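Local coordinates for protein CghA (PDB 6KBC) that belongs to the Diels-Alderase family of two-domain, calycin-like beta proteins and holds the bound ligand WK1 in a pocket of the fold, at residues A[66-71]-A[98-103]. Residues are numbered along the deposited sequence; the frame is centred on the assembly and turned at random.
With WK1 ((2S)-3-[(2S,4E)-4-[[(1R,2S,4aR,6S,8R,8aS)-2-[(E)-but-2-en-2-yl]-6,8-dimethyl-1,2,4a,5,6,7,8,8a-octahydronaphthalen-1-yl]-oxidanyl-methylidene]-3,5-bis(oxidanylidene)pyrrolidin-2-yl]-2-methyl-2-oxidanyl-propanoic acid), chain B.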
# COMPACT_ATOMS: atom_id res chain seq x y z
N PHE A 66 -3.03 7.71 4.80
CA PHE A 66 -4.00 8.74 5.12
C PHE A 66 -5.38 8.22 4.74
O PHE A 66 -5.64 7.94 3.56
CB PHE A 66 -3.69 10.04 4.39
CG PHE A 66 -2.40 10.69 4.81
CD1 PHE A 66 -1.19 10.28 4.25
CD2 PHE A 66 -2.38 11.70 5.75
CE1 PHE A 66 0.01 10.89 4.63
CE2 PHE A 66 -1.18 12.31 6.13
CZ PHE A 66 0.01 11.90 5.57
N PHE A 67 -6.26 8.09 5.72
CA PHE A 67 -7.57 7.47 5.55
C PHE A 67 -8.69 8.50 5.67
O PHE A 67 -8.67 9.36 6.56
CB PHE A 67 -7.81 6.39 6.61
CG PHE A 67 -7.05 5.11 6.39
CD1 PHE A 67 -7.15 4.43 5.19
CD2 PHE A 67 -6.28 4.57 7.41
CE1 PHE A 67 -6.47 3.22 5.00
CE2 PHE A 67 -5.60 3.37 7.23
CZ PHE A 67 -5.70 2.70 6.02
N ARG A 68 -9.66 8.38 4.78
CA ARG A 68 -11.03 8.83 5.01
C ARG A 68 -11.90 7.58 4.95
O ARG A 68 -12.11 7.02 3.86
CB ARG A 68 -11.47 9.86 3.97
CG ARG A 68 -10.78 11.21 4.05
CD ARG A 68 -11.16 12.01 2.83
NE ARG A 68 -10.77 13.41 2.92
CZ ARG A 68 -11.21 14.34 2.08
NH1 ARG A 68 -12.04 13.99 1.10
NH2 ARG A 68 -10.82 15.60 2.20
N ASP A 69 -12.38 7.12 6.10
CA ASP A 69 -13.15 5.88 6.20
C ASP A 69 -14.54 6.21 6.73
O ASP A 69 -14.72 6.47 7.92
CB ASP A 69 -12.43 4.87 7.10
CG ASP A 69 -13.06 3.48 7.06
OD1 ASP A 69 -14.20 3.33 6.58
OD2 ASP A 69 -12.40 2.51 7.52
N GLY A 70 -15.53 6.19 5.83
CA GLY A 70 -16.89 6.52 6.22
C GLY A 70 -17.43 5.58 7.27
O GLY A 70 -18.10 6.00 8.21
N SER A 71 -17.11 4.29 7.15
CA SER A 71 -17.67 3.30 8.06
C SER A 71 -17.18 3.43 9.49
O SER A 71 -17.80 2.85 10.39
CB SER A 71 -17.37 1.88 7.57
OG SER A 71 -15.97 1.65 7.53
N PRO A 98 -9.88 15.62 13.44
CA PRO A 98 -11.23 16.03 13.04
C PRO A 98 -11.34 16.67 11.67
O PRO A 98 -12.47 16.84 11.19
CB PRO A 98 -11.59 17.06 14.13
CG PRO A 98 -10.29 17.68 14.49
CD PRO A 98 -9.27 16.56 14.41
N VAL A 99 -10.24 17.03 11.02
CA VAL A 99 -10.27 17.71 9.73
C VAL A 99 -9.41 16.95 8.73
O VAL A 99 -8.25 16.63 9.01
CB VAL A 99 -9.78 19.17 9.82
CG1 VAL A 99 -10.00 19.88 8.50
CG2 VAL A 99 -10.51 19.91 10.93
N SER A 100 -9.98 16.69 7.56
CA SER A 100 -9.25 16.19 6.40
C SER A 100 -9.59 17.07 5.22
O SER A 100 -10.74 17.10 4.78
CB SER A 100 -9.59 14.74 6.08
OG SER A 100 -8.91 14.35 4.90
N VAL A 101 -8.59 17.75 4.68
CA VAL A 101 -8.79 18.60 3.51
C VAL A 101 -7.79 18.22 2.44
O VAL A 101 -6.59 18.07 2.72
CB VAL A 101 -8.70 20.10 3.87
CG1 VAL A 101 -7.33 20.46 4.41
CG2 VAL A 101 -9.03 20.94 2.66
N VAL A 102 -8.28 18.05 1.22
CA VAL A 102 -7.43 17.82 0.06
C VAL A 102 -7.74 18.89 -0.97
O VAL A 102 -8.91 19.12 -1.30
CB VAL A 102 -7.63 16.41 -0.54
CG1 VAL A 102 -6.72 16.23 -1.75
CG2 VAL A 102 -7.36 15.36 0.52
N THR A 103 -6.70 19.53 -1.47
CA THR A 103 -6.82 20.54 -2.50
C THR A 103 -6.01 20.12 -3.71
O THR A 103 -4.96 19.48 -3.57
CB THR A 103 -6.35 21.91 -2.00
OG1 THR A 103 -4.94 21.86 -1.77
CG2 THR A 103 -7.06 22.27 -0.70
O WK1 B . -3.45 0.25 11.92
C17 WK1 B . -2.54 0.22 11.13
O1 WK1 B . -1.51 0.81 11.31
C19 WK1 B . -2.65 -0.59 9.90
O2 WK1 B . -3.81 -1.35 9.86
C18 WK1 B . -1.53 -1.58 9.87
C20 WK1 B . -2.66 0.43 8.81
C22 WK1 B . -2.38 -0.18 7.50
N WK1 B . -2.17 0.69 6.36
C21 WK1 B . -2.86 0.24 5.32
O5 WK1 B . -2.84 0.83 4.15
C23 WK1 B . -3.34 -1.14 6.98
O4 WK1 B . -3.86 -2.14 7.66
C24 WK1 B . -3.67 -0.95 5.61
C16 WK1 B . -4.57 -1.77 4.81
O3 WK1 B . -5.13 -2.77 5.37
C9 WK1 B . -4.72 -1.52 3.37
C8 WK1 B . -3.50 -2.31 2.82
C12 WK1 B . -2.19 -2.27 3.58
C13 WK1 B . -1.22 -1.44 3.28
C90 WK1 B . 0.05 -1.42 4.06
C14 WK1 B . -1.97 -3.20 4.72
C7 WK1 B . -3.81 -3.76 2.65
C6 WK1 B . -4.87 -4.11 1.96
C3 WK1 B . -5.85 -3.02 1.63
C4 WK1 B . -6.02 -2.02 2.75
C5 WK1 B . -6.79 -0.84 2.17
C11 WK1 B . -7.17 0.11 3.26
C2 WK1 B . -7.17 -3.46 1.05
C1 WK1 B . -7.69 -2.26 0.33
C10 WK1 B . -8.90 -2.51 -0.51
C WK1 B . -8.01 -1.23 1.36
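Arg68 reaches from strand 66-69 to Ser100 on strand 99-103, bridging two layers of beta structure in the calycin-like N-terminal domain. The strands run at 108° to each other with axes 9.1 Å apart, so side chains rather than backbone ladders join them. Arginine suits the place because its long chain crosses the gap and still ends in several N-H donors. With CG beside the backbone N and anti to the carbonyl carbon (chi1 -69°), the chain runs extended as far as NE and lays the guanidinium against the second strand. Arg68 NE gives a nearly straight hydrogen bond to Ser100 OG, 2.9 Å long, with the hydroxyl only 2° out of the guanidinium plane. Serine fits here since its small side chain lets the guanidinium come close while offering an acceptor; OG, anti to its own backbone N, faces the arginine. NH1 is bound by Ser8 OG on strand 6-10, and these two bonds chiefly restrict the rotation of the buried group; Arg68 NH2 adds a weak, bent bond to Ser100 O at 3.0 Å. Trp118 of strand 113-119 and Phe77 of strand 77-85 pack against both Arg68 and Ser100.

Phe67 points the other way, into the ligand pocket, where its flat, apolar ring suits a methyl neighbour: Phe67 CE1 meets the C11 methyl of WK1 obliquely at 3.6 Å, while Phe67 CZ lies 3.8 Å from C21, the carbon that carries O5 in the nitrogen ring. On strand 99-103, beta-branched Val102 lays a methyl over one face of the guanidinium, CG2 standing 3.9 Å from Arg68 NH2.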